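Local coordinates for protein putative laminarinase (Phanerochaete chrysosporium, PDB 2WLQ) that probably hydrolyses beta-1,3-glucans such as laminarin, as a family 16 glycoside hydrolase with a beta-sandwich fold, at residues Thr131-Ala136 / Cys155-Asp160. The protein carries 1 engineered substitution. Residues are numbered along the deposited sequence; the frame is centred on the assembly and turned at random.
Sequences TLHTGA and CDVNTD. With BGC (beta-D-glucopyranose), chain C; BGC (beta-D-glucopyranose), chain B.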
ATOM      1  N   THR A 131      -1.029  -8.869   0.521  1.00  5.32           N
ATOM      2  CA  THR A 131      -1.346  -9.807  -0.564  1.00  5.50           C
ATOM      3  C   THR A 131      -0.220  -9.905  -1.559  1.00  5.85           C
ATOM      4  O   THR A 131       0.385  -8.896  -1.911  1.00  6.61           O
ATOM      5  CB  THR A 131      -2.591  -9.326  -1.301  1.00  5.13           C
ATOM      6  OG1 THR A 131      -3.603  -9.016  -0.333  1.00  6.33           O
ATOM      7  CG2 THR A 131      -3.110 -10.406  -2.252  1.00  7.97           C
ATOM      8  N   LEU A 132       0.035 -11.116  -2.046  1.00  5.78           N
ATOM      9  CA  LEU A 132       0.930 -11.275  -3.203  1.00  6.17           C
ATOM     10  C   LEU A 132       0.139 -11.614  -4.445  1.00  6.25           C
ATOM     11  O   LEU A 132      -0.895 -12.305  -4.378  1.00  6.17           O
ATOM     12  CB  LEU A 132       1.928 -12.410  -2.997  1.00  5.95           C
ATOM     13  CG  LEU A 132       2.680 -12.509  -1.690  1.00  6.16           C
ATOM     14  CD1 LEU A 132       3.708 -13.652  -1.766  1.00  7.77           C
ATOM     15  CD2 LEU A 132       3.325 -11.204  -1.328  1.00  6.22           C
ATOM     16  N   HIS A 133       0.640 -11.124  -5.564  1.00  6.30           N
ATOM     17  CA  HIS A 133       0.127 -11.511  -6.911  1.00  7.06           C
ATOM     18  C   HIS A 133       1.307 -11.988  -7.725  1.00  7.78           C
ATOM     19  O   HIS A 133       2.330 -11.293  -7.802  1.00  8.83           O
ATOM     20  CB  HIS A 133      -0.526 -10.310  -7.618  1.00  7.36           C
ATOM     21  CG  HIS A 133      -1.786  -9.836  -6.955  1.00 10.63           C
ATOM     22  ND1 HIS A 133      -3.050 -10.163  -7.408  1.00 16.07           N
ATOM     23  CD2 HIS A 133      -1.964  -9.075  -5.857  1.00 10.83           C
ATOM     24  CE1 HIS A 133      -3.951  -9.622  -6.603  1.00 13.02           C
ATOM     25  NE2 HIS A 133      -3.321  -8.946  -5.657  1.00 12.31           N
ATOM     26  N   THR A 134       1.196 -13.197  -8.287  1.00  8.08           N
ATOM     27  CA  THR A 134       2.303 -13.784  -9.046  1.00  8.77           C
ATOM     28  C   THR A 134       1.764 -14.441 -10.311  1.00  9.29           C
ATOM     29  O   THR A 134       0.554 -14.483 -10.537  1.00  9.77           O
ATOM     30  CB  THR A 134       3.014 -14.889  -8.227  1.00  8.47           C
ATOM     31  OG1 THR A 134       2.119 -15.991  -8.026  1.00  9.76           O
ATOM     32  CG2 THR A 134       3.464 -14.393  -6.849  1.00  9.32           C
ATOM     33  N   GLY A 135       2.701 -14.976 -11.109  1.00 10.37           N
ATOM     34  CA  GLY A 135       2.368 -15.943 -12.184  1.00 11.69           C
ATOM     35  C   GLY A 135       2.123 -17.332 -11.612  1.00 12.40           C
ATOM     36  O   GLY A 135       1.916 -17.513 -10.409  1.00 12.21           O
ATOM     37  N   ALA A 136       2.159 -18.337 -12.491  1.00 12.77           N
ATOM     38  CA  ALA A 136       1.780 -19.699 -12.140  1.00 13.24           C
ATOM     39  C   ALA A 136       2.648 -20.363 -11.078  1.00 12.66           C
ATOM     40  O   ALA A 136       3.832 -20.024 -10.920  1.00 12.92           O
ATOM     41  CB  ALA A 136       1.784 -20.554 -13.391  1.00 13.18           C
ATOM     42  N   CYS A 155      -1.599 -17.603  -5.113  1.00  8.19           N
ATOM     43  CA  CYS A 155      -1.125 -16.258  -5.501  1.00  8.40           C
ATOM     44  C   CYS A 155      -1.206 -15.974  -7.001  1.00  9.16           C
ATOM     45  O   CYS A 155      -1.038 -14.834  -7.418  1.00  8.58           O
ATOM     46  CB  CYS A 155       0.331 -16.025  -5.045  1.00  8.71           C
ATOM     47  SG  CYS A 155       0.746 -16.611  -3.374  1.00  8.53           S
ATOM     48  N   ASP A 156      -1.430 -17.009  -7.819  1.00  9.91           N
ATOM     49  CA  ASP A 156      -1.423 -16.882  -9.278  1.00 12.28           C
ATOM     50  C   ASP A 156      -2.620 -16.099  -9.775  1.00 13.40           C
ATOM     51  O   ASP A 156      -3.775 -16.525  -9.571  1.00 14.64           O
ATOM     52  CB  ASP A 156      -1.449 -18.297  -9.862  1.00 11.39           C
ATOM     53  CG  ASP A 156      -1.538 -18.335 -11.377  1.00 14.22           C
ATOM     54  OD1 ASP A 156      -1.388 -17.316 -12.069  1.00 15.15           O
ATOM     55  OD2 ASP A 156      -1.734 -19.459 -11.901  1.00 15.32           O
ATOM     56  N   VAL A 157      -2.338 -14.959 -10.419  1.00 13.42           N
ATOM     57  CA  VAL A 157      -3.383 -14.036 -10.894  1.00 16.02           C
ATOM     58  C   VAL A 157      -4.342 -14.705 -11.877  1.00 17.64           C
ATOM     59  O   VAL A 157      -5.500 -14.296 -12.003  1.00 19.22           O
ATOM     60  CB  VAL A 157      -2.776 -12.792 -11.598  1.00 15.53           C
ATOM     61  CG1 VAL A 157      -1.858 -12.015 -10.641  1.00 16.26           C
ATOM     62  CG2 VAL A 157      -2.016 -13.186 -12.829  1.00 17.07           C
ATOM     63  N   ASN A 158      -3.836 -15.708 -12.582  1.00 18.95           N
ATOM     64  CA  ASN A 158      -4.557 -16.320 -13.704  1.00 21.40           C
ATOM     65  C   ASN A 158      -5.526 -17.400 -13.268  1.00 22.33           C
ATOM     66  O   ASN A 158      -6.449 -17.751 -14.008  1.00 23.24           O
ATOM     67  CB  ASN A 158      -3.564 -16.939 -14.687  1.00 21.57           C
ATOM     68  CG  ASN A 158      -2.524 -15.954 -15.173  1.00 24.71           C
ATOM     69  OD1 ASN A 158      -2.846 -15.006 -15.893  1.00 26.87           O
ATOM     70  ND2 ASN A 158      -1.268 -16.158 -14.764  1.00 26.98           N
ATOM     71  N   THR A 159      -5.301 -17.969 -12.092  1.00 22.65           N
ATOM     72  CA  THR A 159      -6.149 -19.055 -11.611  1.00 23.01           C
ATOM     73  C   THR A 159      -6.793 -18.694 -10.282  1.00 22.75           C
ATOM     74  O   THR A 159      -7.413 -19.533  -9.634  1.00 23.21           O
ATOM     75  CB  THR A 159      -5.385 -20.407 -11.518  1.00 23.37           C
ATOM     76  OG1 THR A 159      -4.293 -20.292 -10.597  1.00 23.17           O
ATOM     77  CG2 THR A 159      -4.843 -20.845 -12.887  1.00 24.96           C
ATOM     78  N   ASP A 160      -6.669 -17.435  -9.875  1.00 21.75           N
ATOM     79  CA  ASP A 160      -7.255 -17.017  -8.611  1.00 21.02           C
ATOM     80  C   ASP A 160      -8.208 -15.835  -8.719  1.00 20.97           C
ATOM     81  O   ASP A 160      -8.533 -15.202  -7.694  1.00 21.09           O
ATOM     82  CB  ASP A 160      -6.180 -16.776  -7.521  1.00 20.55           C
ATOM     83  CG  ASP A 160      -5.429 -15.442  -7.677  1.00 19.71           C
ATOM     84  OD1 ASP A 160      -5.724 -14.622  -8.574  1.00 18.16           O
ATOM     85  OD2 ASP A 160      -4.500 -15.223  -6.878  1.00 20.36           O
TER
HETATM   86  C2  BGC C   7      -6.946  -6.049  -6.555  1.00 14.27           C
HETATM   87  C3  BGC C   7      -5.670  -6.271  -5.761  1.00 11.84           C
HETATM   88  C4  BGC C   7      -5.904  -6.732  -4.339  1.00 11.47           C
HETATM   89  C5  BGC C   7      -6.811  -7.941  -4.338  1.00 10.89           C
HETATM   90  C6  BGC C   7      -7.147  -8.374  -2.926  1.00 13.85           C
HETATM   91  C1  BGC C   7      -7.825  -7.283  -6.432  1.00 15.60           C
HETATM   92  O2  BGC C   7      -6.546  -5.757  -7.884  1.00 15.81           O
HETATM   93  O3  BGC C   7      -4.905  -5.093  -5.764  1.00 11.08           O
HETATM   94  O4  BGC C   7      -4.653  -7.131  -3.765  1.00 10.31           O
HETATM   95  O5  BGC C   7      -7.995  -7.613  -5.066  1.00 13.64           O
HETATM   96  O6  BGC C   7      -7.846  -9.606  -3.002  1.00 16.44           O
HETATM   97  C2  BGC B   1      -2.407  -5.023  -7.806  1.00 10.73           C
HETATM   98  C3  BGC B   1      -2.160  -3.740  -8.587  1.00 10.02           C
HETATM   99  C4  BGC B   1      -2.758  -2.615  -7.753  1.00  9.66           C
HETATM  100  C5  BGC B   1      -1.987  -2.560  -6.437  1.00  9.19           C
HETATM  101  C6  BGC B   1      -2.388  -1.423  -5.498  1.00  9.97           C
HETATM  102  C1  BGC B   1      -1.747  -4.925  -6.439  1.00 12.05           C
HETATM  103  O1  BGC B   1      -2.183  -5.990  -5.655  1.00 13.71           O
HETATM  104  O2  BGC B   1      -1.810  -6.138  -8.431  1.00 12.15           O
HETATM  105  O3  BGC B   1      -2.837  -3.726  -9.826  1.00 10.15           O
HETATM  106  O4  BGC B   1      -2.609  -1.379  -8.413  1.00  9.48           O
HETATM  107  O5  BGC B   1      -2.209  -3.778  -5.764  1.00  8.55           O
HETATM  108  O6  BGC B   1      -3.782  -1.469  -5.164  1.00  8.55           O
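Thr134 O accepts a hydrogen bond from Val157 N of the facing loop at 2.9 Å, with 167° at the hydrogen, and Asp156 CA adds a weaker C-H...O contact at 3.4 Å. With Thr134 N bonded to Cys155 O (2.9 Å), this makes a single bridge of parallel pattern between Thr134 and Asp156, just past the end of strand 129-133. Thr134 OG1 lies between its own backbone N and carbonyl carbon (chi1 66°), where it reaches Gly135 O in the carbonyl plane and packs on Cys155 CB. Asp156 holds its carboxylate alongside Gly135 and Ala136, with OD2 3.5 Å from Ala136 CA. OD1 takes Asn158 N from above the carboxylate plane, an Asx turn, and Asn158 ND2 on its syn lone pair; OD2 takes Thr159 OG1. The disulfide of Cys155 with Cys165 ties this loop to strand 165-168. Val157 CG1 meets the His133 ring at its edge, in plane, and His133 CB at 3.7 Å. From the far end of that ring NE2 donates to O4 of one bound glucose (2.9 Å, 168°), while O2 of the other lies above one face, offset toward the rim. The straight NE2 bond and Val157 CG1 probably limit the imidazole's rotation, directing its N-H into the glucan-binding site.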